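Lmo1499 protein (Listeria monocytogenes, PDB 4IIW) probably acts as a membrane-bound lytic transglycosylase that cuts nascent peptidoglycan strands internally and so ends their elongation. Local coordinates at residues Y85-A90 and K98-G103; T224-I229 and E306-P311; L263-E268 and V280-N285. One frame throughout, in Å; residues are numbered along the deposited sequence.

Following the chain from its N terminus, contact 1 comes first and joins strand 83-87 to helix 93-102 in the N-terminal module, its segments being only seven residues apart, five of them already in the helix. Much later helix 219-232 opens contact 2, which helix 302-309 completes after a 76-residue excursion. Within that excursion contact 3 opens and closes, joining the end of helix 259-265 to the loop 280-285, with eleven residues between. Contact 1 is thus in series with the other two and lies across the chain's centre from them, its centre about 44 Å from that of contact 2. Contacts 2 and 3 belong to the C-terminal module, their nearest atoms about 7 Å apart, and no pair crosses.

Contact 1: residues Y85-A90 and K98-G103; sequences YELSPA and KKMQEG
Y85 and M100, a selenomethionine in the crystal, form the close-packed half of this contact, in which the last strand of the N-terminal module meets the helix that follows it, running almost antiparallel (168°). The order strand 39-43, helices 49-58 and 65-75, strand 83-87 is consistent with a LysM-like fold, and helix 93-102 packs against it. M100 CG lies over one face of the Y85 ring, 4.0 Å from its centroid in a CH-pi contact. SE stands farther out above the same ring, 5.2 Å from the centroid, as a Met-aromatic contact. With its CG anti to the carbonyl carbon (chi1 -64°) and the rest extended, the M100 chain runs on to L87, where its CE meets L87 CD1 at 3.8 Å; the two side chains cross at about a right angle. A long, unbranched, polarisable chain suits this span, and L56 of helix 49-58 touches both L87 and M100. At the far end of the tyrosine, OH comes 3.8 Å from G103 CA. G103 has positive phi and is the C-prime residue of the Schellman motif that ends the helix, a conformation easily reached without a side chain.

The other side is looser and more polar. K99 lays its CD along L87, 3.9 Å from L87 CD2, the two side chains sliding past each other in opposite directions. A bend at chi4 (-73°) then turns NZ toward a water. That water accepts a 3.0 Å bond from E86 N and a weak one from K99 NZ; the CB of E86 points away from the helix, and the residue is exposed. No direct hydrogen bond joins the segments, and Y85 OH is satisfied by K81 O. Between these two segments the contact is apolar and CH-pi in kind, with a weak water bridge at its margin.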
loop_
_atom_site.group_PDB
_atom_site.type_symbol
_atom_site.label_atom_id
_atom_site.label_comp_id
_atom_site.label_asym_id
_atom_site.label_seq_id
_atom_site.Cartn_x
_atom_site.Cartn_y
_atom_site.Cartn_z
ATOM N N TYR B 85 -11.740 22.654 11.000
ATOM C CA TYR B 85 -11.244 22.824 9.635
ATOM C C TYR B 85 -12.375 22.847 8.594
ATOM O O TYR B 85 -13.405 22.207 8.788
ATOM C CB TYR B 85 -10.322 21.647 9.299
ATOM C CG TYR B 85 -9.096 21.536 10.183
ATOM C CD1 TYR B 85 -7.895 22.156 9.823
ATOM C CD2 TYR B 85 -9.132 20.818 11.384
ATOM C CE1 TYR B 85 -6.768 22.062 10.624
ATOM C CE2 TYR B 85 -7.992 20.717 12.201
ATOM C CZ TYR B 85 -6.820 21.340 11.806
ATOM O OH TYR B 85 -5.703 21.284 12.597
ATOM N N GLU B 86 -12.192 23.605 7.507
ATOM C CA GLU B 86 -13.136 23.573 6.376
ATOM C C GLU B 86 -12.480 22.777 5.272
ATOM O O GLU B 86 -11.528 23.226 4.635
ATOM C CB GLU B 86 -13.579 24.949 5.874
ATOM C CG GLU B 86 -14.754 25.514 6.672
ATOM C CD GLU B 86 -15.303 26.828 6.121
ATOM O OE1 GLU B 86 -15.960 27.558 6.899
ATOM O OE2 GLU B 86 -15.078 27.136 4.925
ATOM N N LEU B 87 -13.003 21.577 5.083
ATOM C CA LEU B 87 -12.502 20.645 4.104
ATOM C C LEU B 87 -13.578 20.411 3.063
ATOM O O LEU B 87 -14.754 20.678 3.289
ATOM C CB LEU B 87 -12.153 19.315 4.790
ATOM C CG LEU B 87 -11.226 19.402 6.008
ATOM C CD1 LEU B 87 -11.114 18.062 6.693
ATOM C CD2 LEU B 87 -9.846 19.929 5.616
ATOM N N SER B 88 -13.160 19.891 1.926
ATOM C CA SER B 88 -14.052 19.613 0.827
ATOM C C SER B 88 -13.952 18.124 0.472
ATOM O O SER B 88 -12.898 17.518 0.654
ATOM C CB SER B 88 -13.635 20.477 -0.360
ATOM O OG SER B 88 -14.476 20.260 -1.470
ATOM N N PRO B 89 -15.052 17.513 -0.001
ATOM C CA PRO B 89 -14.866 16.132 -0.402
ATOM C C PRO B 89 -14.027 16.099 -1.680
ATOM O O PRO B 89 -13.983 17.074 -2.427
ATOM C CB PRO B 89 -16.296 15.617 -0.650
ATOM C CG PRO B 89 -17.208 16.796 -0.486
ATOM C CD PRO B 89 -16.370 18.026 -0.396
ATOM N N ALA B 90 -13.337 14.993 -1.899
ATOM C CA ALA B 90 -12.469 14.834 -3.065
ATOM C C ALA B 90 -11.217 15.708 -2.965
ATOM O O ALA B 90 -10.388 15.696 -3.880
ATOM C CB ALA B 90 -13.223 15.108 -4.364
ATOM N N LYS B 98 -2.017 18.419 5.025
ATOM C CA LYS B 98 -1.187 19.621 5.094
ATOM C C LYS B 98 -1.866 20.733 5.932
ATOM O O LYS B 98 -1.195 21.423 6.687
ATOM C CB LYS B 98 -0.845 20.081 3.674
ATOM C CG LYS B 98 0.654 20.347 3.462
ATOM C CD LYS B 98 1.054 20.141 1.971
ATOM C CE LYS B 98 2.575 19.972 1.781
ATOM N NZ LYS B 98 2.946 19.665 0.362
ATOM N N LYS B 99 -3.185 20.887 5.805
ATOM C CA LYS B 99 -3.942 21.852 6.623
ATOM C C LYS B 99 -3.861 21.503 8.108
ATOM O O LYS B 99 -3.659 22.374 8.950
ATOM C CB LYS B 99 -5.425 21.915 6.226
ATOM C CG LYS B 99 -5.803 22.891 5.105
ATOM C CD LYS B 99 -7.325 22.837 4.839
ATOM C CE LYS B 99 -7.852 24.023 4.018
ATOM N NZ LYS B 99 -7.903 25.290 4.800
HETATM N N MSE B 100 -4.028 20.233 8.434
HETATM C CA MSE B 100 -3.957 19.802 9.830
HETATM C C MSE B 100 -2.534 19.920 10.411
HETATM O O MSE B 100 -2.371 20.287 11.562
HETATM C CB MSE B 100 -4.511 18.384 9.981
HETATM C CG MSE B 100 -5.989 18.280 9.636
HETATM SE SE MSE B 100 -6.767 16.517 9.815
HETATM C CE MSE B 100 -8.568 16.971 9.350
ATOM N N GLN B 101 -1.519 19.617 9.617
ATOM C CA GLN B 101 -0.139 19.744 10.074
ATOM C C GLN B 101 0.156 21.184 10.442
ATOM O O GLN B 101 0.619 21.470 11.546
ATOM C CB GLN B 101 0.865 19.276 9.008
ATOM C CG GLN B 101 0.967 17.758 8.870
ATOM C CD GLN B 101 2.032 17.331 7.879
ATOM O OE1 GLN B 101 1.938 17.626 6.686
ATOM N NE2 GLN B 101 3.037 16.609 8.363
ATOM N N GLU B 102 -0.121 22.081 9.503
ATOM C CA GLU B 102 0.094 23.520 9.695
ATOM C C GLU B 102 -0.930 24.129 10.650
ATOM O O GLU B 102 -0.727 25.209 11.176
ATOM C CB GLU B 102 0.034 24.244 8.347
ATOM C CG GLU B 102 1.162 23.859 7.389
ATOM C CD GLU B 102 0.898 24.290 5.947
ATOM O OE1 GLU B 102 -0.026 25.093 5.715
ATOM O OE2 GLU B 102 1.607 23.806 5.037
ATOM N N GLY B 103 -2.036 23.434 10.862
ATOM C CA GLY B 103 -3.071 23.908 11.763
ATOM C C GLY B 103 -3.835 25.087 11.201
ATOM O O GLY B 103 -4.201 25.997 11.948
HETATM O O HOH W 1 -9.633 25.191 7.631
#

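Contact 2: residues T224-I229 and E306-P311; sequences TMSSII and EAALYP
A308 and I229 carry most of this helix-to-helix packing, an all-buried contact in which a small-residue face of helix 302-309 lies against helix 219-232. A307 adds the third share. The backbones come near where the residues are smallest: the CA atoms of S226 and A308 are 5.5 Å apart, a spacing that alanine and serine permit because alanine carries CB alone and serine adds one oxygen to it.

The methyl of A308 points toward the other helix and lies among M225, S226 and I229. Its CB meets M225 CB at 3.9 Å and also lies beside S226 OG. That buried hydroxyl, although next to a methyl, is satisfied by its hydrogen bond to F222 O, one turn back along its own helix. M225, a selenomethionine here, contributes only the root of its side chain; a bend at chi2 (-63°) leads the selenium away, and F246 and Y247 of helix 239-251 touch this side chain.

I229 supplies the bulk that the alanines lack. Its CG1 lies anti to the carbonyl carbon (chi1 -64°) and the chain continues extended, which carries CD1 across to the junction of A307 and A308. CG2, the other branch, comes 4.2 Å from A307 CB. A beta-branched residue suits this place, as both branches reach the facing helix, and the side chain also touches A243 of helix 239-251. The interface also lies next to the probable active site: the side chain of I229 is about 6 Å from that of E232, predicted to be important for catalysis. At the meeting point, I229 CD1 touches A307 CB at 3.9 Å and sits 3.7 Å from the backbone nitrogen of A308.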
loop_
_atom_site.group_PDB
_atom_site.type_symbol
_atom_site.label_atom_id
_atom_site.label_comp_id
_atom_site.label_asym_id
_atom_site.label_seq_id
_atom_site.Cartn_x
_atom_site.Cartn_y
_atom_site.Cartn_z
ATOM N N THR B 224 -22.038 41.744 39.768
ATOM C CA THR B 224 -21.813 40.526 40.531
ATOM C C THR B 224 -23.116 39.713 40.592
ATOM O O THR B 224 -23.136 38.504 40.242
ATOM C CB THR B 224 -21.288 40.839 41.920
ATOM O OG1 THR B 224 -20.019 41.500 41.799
ATOM C CG2 THR B 224 -21.120 39.563 42.728
HETATM N N MSE B 225 -24.204 40.363 41.021
HETATM C CA MSE B 225 -25.515 39.690 41.049
HETATM C C MSE B 225 -25.895 39.183 39.715
HETATM O O MSE B 225 -26.366 38.067 39.588
HETATM C CB MSE B 225 -26.660 40.606 41.477
HETATM C CG MSE B 225 -27.199 40.285 42.804
HETATM SE SE MSE B 225 -28.013 38.516 42.919
HETATM C CE MSE B 225 -28.346 38.740 44.814
ATOM N N SER B 226 -25.750 40.034 38.718
ATOM C CA SER B 226 -26.114 39.644 37.375
ATOM C C SER B 226 -25.432 38.337 37.011
ATOM O O SER B 226 -26.092 37.445 36.506
ATOM C CB SER B 226 -25.756 40.740 36.371
ATOM O OG SER B 226 -26.514 41.901 36.636
ATOM N N SER B 227 -24.138 38.210 37.321
ATOM C CA SER B 227 -23.385 37.009 36.945
ATOM C C SER B 227 -23.826 35.730 37.655
ATOM O O SER B 227 -23.909 34.665 37.020
ATOM C CB SER B 227 -21.877 37.196 37.148
ATOM O OG SER B 227 -21.577 37.358 38.510
ATOM N N ILE B 228 -24.085 35.807 38.964
ATOM C CA ILE B 228 -24.504 34.606 39.677
ATOM C C ILE B 228 -25.891 34.206 39.180
ATOM O O ILE B 228 -26.229 33.012 39.176
ATOM C CB ILE B 228 -24.420 34.731 41.214
ATOM C CG1 ILE B 228 -25.409 35.729 41.779
ATOM C CG2 ILE B 228 -23.033 35.152 41.633
ATOM C CD1 ILE B 228 -25.338 35.816 43.308
ATOM N N ILE B 229 -26.678 35.197 38.740
ATOM C CA ILE B 229 -28.009 34.933 38.165
ATOM C C ILE B 229 -27.830 34.277 36.800
ATOM O O ILE B 229 -28.512 33.298 36.491
ATOM C CB ILE B 229 -28.889 36.217 38.005
ATOM C CG1 ILE B 229 -29.217 36.851 39.361
ATOM C CG2 ILE B 229 -30.201 35.896 37.329
ATOM C CD1 ILE B 229 -29.925 38.217 39.253
ATOM N N GLU B 306 -31.580 42.867 34.148
ATOM C CA GLU B 306 -32.917 43.267 34.610
ATOM C C GLU B 306 -33.293 42.559 35.895
ATOM O O GLU B 306 -33.865 43.163 36.793
ATOM C CB GLU B 306 -34.025 42.959 33.595
ATOM C CG GLU B 306 -34.640 44.156 32.876
ATOM C CD GLU B 306 -36.066 43.844 32.392
ATOM O OE1 GLU B 306 -36.858 44.790 32.158
ATOM O OE2 GLU B 306 -36.412 42.642 32.281
ATOM N N ALA B 307 -33.001 41.268 35.960
ATOM C CA ALA B 307 -33.311 40.481 37.138
ATOM C C ALA B 307 -32.623 41.045 38.382
ATOM O O ALA B 307 -33.217 41.094 39.458
ATOM C CB ALA B 307 -32.918 39.031 36.926
ATOM N N ALA B 308 -31.387 41.495 38.221
ATOM C CA ALA B 308 -30.618 42.014 39.341
ATOM C C ALA B 308 -31.228 43.293 39.885
ATOM O O ALA B 308 -31.292 43.472 41.084
ATOM C CB ALA B 308 -29.136 42.255 38.929
ATOM N N LEU B 309 -31.665 44.179 38.998
ATOM C CA LEU B 309 -32.260 45.450 39.407
ATOM C C LEU B 309 -33.747 45.384 39.715
ATOM O O LEU B 309 -34.243 46.170 40.517
ATOM C CB LEU B 309 -32.051 46.509 38.323
ATOM C CG LEU B 309 -30.633 47.027 38.148
ATOM C CD1 LEU B 309 -30.630 48.102 37.081
ATOM C CD2 LEU B 309 -30.101 47.577 39.475
ATOM N N TYR B 310 -34.453 44.462 39.070
ATOM C CA TYR B 310 -35.898 44.339 39.231
ATOM C C TYR B 310 -36.320 42.926 39.565
ATOM O O TYR B 310 -36.977 42.267 38.779
ATOM C CB TYR B 310 -36.595 44.765 37.944
ATOM C CG TYR B 310 -36.306 46.179 37.519
ATOM C CD1 TYR B 310 -35.335 46.452 36.564
ATOM C CD2 TYR B 310 -37.016 47.246 38.062
ATOM C CE1 TYR B 310 -35.076 47.748 36.158
ATOM C CE2 TYR B 310 -36.763 48.546 37.667
ATOM C CZ TYR B 310 -35.791 48.788 36.716
ATOM O OH TYR B 310 -35.536 50.070 36.322
ATOM N N PRO B 311 -35.953 42.452 40.747
ATOM C CA PRO B 311 -36.346 41.100 41.118
ATOM C C PRO B 311 -37.807 41.036 41.520
ATOM O O PRO B 311 -38.441 42.079 41.677
ATOM C CB PRO B 311 -35.449 40.793 42.324
ATOM C CG PRO B 311 -35.118 42.114 42.895
ATOM C CD PRO B 311 -35.140 43.109 41.781
#

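Contact 3: residues L263-E268 and V280-N285; sequences LYALGE and VDSPYN
A265, in the last turn of helix 259-265, and Y284, in the type I turn S282-N285, bring their CA atoms to 5.5 Å, where the end of a helix meets a loop whose ordered element is that turn. At the centre is the A265 methyl. It lies 3.8 Å from S282 OG and 4.1 Å from Y284 CB, a closeness that suits a residue with no more than one side-chain carbon.

On one side two tyrosines meet. Y264, its CG anti to the backbone N (chi1 -179°), sends its ring toward Y284 and sets CE2 over one face of the Y284 ring, near its rim. The planes are inclined at 54°, neither stacked nor perpendicular, with centroids 5.3 Å apart. Y264 OH hydrogen-bonds to E173 OE1, which ties this ring end to a distant part of the chain. On the other side L266 reaches across to V280, its CD2 3.6 Å from V280 CG2, an aliphatic contact nearer the solvent.

The loop keeps its shape through its own polar groups. N285 ND2 gives a 2.9 Å bond to a lone pair of V280 O in the carbonyl plane, and N285 OD1 accepts from Y287 N, so the amide is gripped at both ends. S282 OG accepts from Y284 N, 3.2 Å away. The arrangement is that of an ST turn overlapping a type I beta turn, packed on a helix that G267, with positive phi, ends in a Schellman motif.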
loop_
_atom_site.group_PDB
_atom_site.type_symbol
_atom_site.label_atom_id
_atom_site.label_comp_id
_atom_site.label_asym_id
_atom_site.label_seq_id
_atom_site.Cartn_x
_atom_site.Cartn_y
_atom_site.Cartn_z
ATOM N N LEU B 263 -17.181 26.733 41.245
ATOM C CA LEU B 263 -16.442 26.367 40.042
ATOM C C LEU B 263 -15.521 27.508 39.618
ATOM O O LEU B 263 -14.375 27.277 39.234
ATOM C CB LEU B 263 -17.393 25.992 38.893
ATOM C CG LEU B 263 -18.284 24.756 39.079
ATOM C CD1 LEU B 263 -19.183 24.578 37.871
ATOM C CD2 LEU B 263 -17.463 23.481 39.339
ATOM N N TYR B 264 -16.016 28.740 39.687
ATOM C CA TYR B 264 -15.193 29.877 39.320
ATOM C C TYR B 264 -14.010 30.003 40.285
ATOM O O TYR B 264 -12.901 30.349 39.869
ATOM C CB TYR B 264 -15.997 31.165 39.279
ATOM C CG TYR B 264 -15.148 32.339 38.886
ATOM C CD1 TYR B 264 -14.838 32.580 37.547
ATOM C CD2 TYR B 264 -14.627 33.200 39.850
ATOM C CE1 TYR B 264 -14.043 33.658 37.175
ATOM C CE2 TYR B 264 -13.829 34.275 39.486
ATOM C CZ TYR B 264 -13.542 34.500 38.150
ATOM O OH TYR B 264 -12.759 35.559 37.804
ATOM N N ALA B 265 -14.246 29.710 41.561
ATOM C CA ALA B 265 -13.193 29.741 42.575
ATOM C C ALA B 265 -12.036 28.825 42.172
ATOM O O ALA B 265 -10.866 29.189 42.332
ATOM C CB ALA B 265 -13.745 29.318 43.927
ATOM N N LEU B 266 -12.373 27.645 41.649
ATOM C CA LEU B 266 -11.373 26.668 41.202
ATOM C C LEU B 266 -10.845 26.969 39.800
ATOM O O LEU B 266 -10.013 26.218 39.282
ATOM C CB LEU B 266 -11.973 25.267 41.181
ATOM C CG LEU B 266 -12.444 24.650 42.497
ATOM C CD1 LEU B 266 -13.145 23.355 42.198
ATOM C CD2 LEU B 266 -11.289 24.424 43.462
ATOM N N GLY B 267 -11.328 28.048 39.185
ATOM C CA GLY B 267 -10.918 28.401 37.829
ATOM C C GLY B 267 -11.044 27.179 36.955
ATOM O O GLY B 267 -10.110 26.809 36.251
ATOM N N GLU B 268 -12.218 26.559 36.998
ATOM C CA GLU B 268 -12.452 25.318 36.287
ATOM C C GLU B 268 -13.797 25.360 35.564
ATOM O O GLU B 268 -14.806 25.747 36.148
ATOM C CB GLU B 268 -12.418 24.181 37.313
ATOM C CG GLU B 268 -12.163 22.792 36.771
ATOM C CD GLU B 268 -12.018 21.766 37.897
ATOM O OE1 GLU B 268 -12.265 22.130 39.069
ATOM O OE2 GLU B 268 -11.655 20.601 37.616
ATOM N N VAL B 280 -13.279 24.216 49.040
ATOM C CA VAL B 280 -12.206 25.107 48.544
ATOM C C VAL B 280 -12.111 26.450 49.276
ATOM O O VAL B 280 -13.108 27.162 49.426
ATOM C CB VAL B 280 -12.356 25.411 47.063
ATOM C CG1 VAL B 280 -13.666 26.136 46.802
ATOM C CG2 VAL B 280 -11.186 26.258 46.598
ATOM N N ASP B 281 -10.897 26.790 49.706
ATOM C CA ASP B 281 -10.644 28.024 50.450
ATOM C C ASP B 281 -10.525 29.179 49.484
ATOM O O ASP B 281 -9.511 29.313 48.816
ATOM C CB ASP B 281 -9.353 27.895 51.283
ATOM C CG ASP B 281 -9.064 29.134 52.136
ATOM O OD1 ASP B 281 -9.913 30.055 52.178
ATOM O OD2 ASP B 281 -7.984 29.182 52.774
ATOM N N SER B 282 -11.566 30.007 49.412
ATOM C CA SER B 282 -11.595 31.162 48.499
ATOM C C SER B 282 -12.752 32.094 48.827
ATOM O O SER B 282 -13.865 31.633 49.077
ATOM C CB SER B 282 -11.741 30.712 47.037
ATOM O OG SER B 282 -11.892 31.824 46.157
ATOM N N PRO B 283 -12.502 33.411 48.803
ATOM C CA PRO B 283 -13.580 34.346 49.083
ATOM C C PRO B 283 -14.743 34.193 48.090
ATOM O O PRO B 283 -15.861 34.603 48.389
ATOM C CB PRO B 283 -12.913 35.707 48.934
ATOM C CG PRO B 283 -11.468 35.451 49.077
ATOM C CD PRO B 283 -11.223 34.095 48.559
ATOM N N TYR B 284 -14.476 33.617 46.918
ATOM C CA TYR B 284 -15.524 33.390 45.926
ATOM C C TYR B 284 -16.473 32.233 46.290
ATOM O O TYR B 284 -17.579 32.143 45.743
ATOM C CB TYR B 284 -14.906 33.175 44.539
ATOM C CG TYR B 284 -14.526 34.483 43.890
ATOM C CD1 TYR B 284 -13.335 35.120 44.207
ATOM C CD2 TYR B 284 -15.376 35.094 42.987
ATOM C CE1 TYR B 284 -12.997 36.326 43.639
ATOM C CE2 TYR B 284 -15.045 36.305 42.401
ATOM C CZ TYR B 284 -13.847 36.922 42.736
ATOM O OH TYR B 284 -13.511 38.121 42.160
ATOM N N ASN B 285 -16.037 31.363 47.204
ATOM C CA ASN B 285 -16.837 30.230 47.646
ATOM C C ASN B 285 -18.030 30.656 48.507
ATOM O O ASN B 285 -17.890 30.905 49.724
ATOM C CB ASN B 285 -15.963 29.273 48.436
ATOM C CG ASN B 285 -16.711 28.067 48.890
ATOM O OD1 ASN B 285 -17.904 27.938 48.618
ATOM N ND2 ASN B 285 -16.021 27.160 49.592
#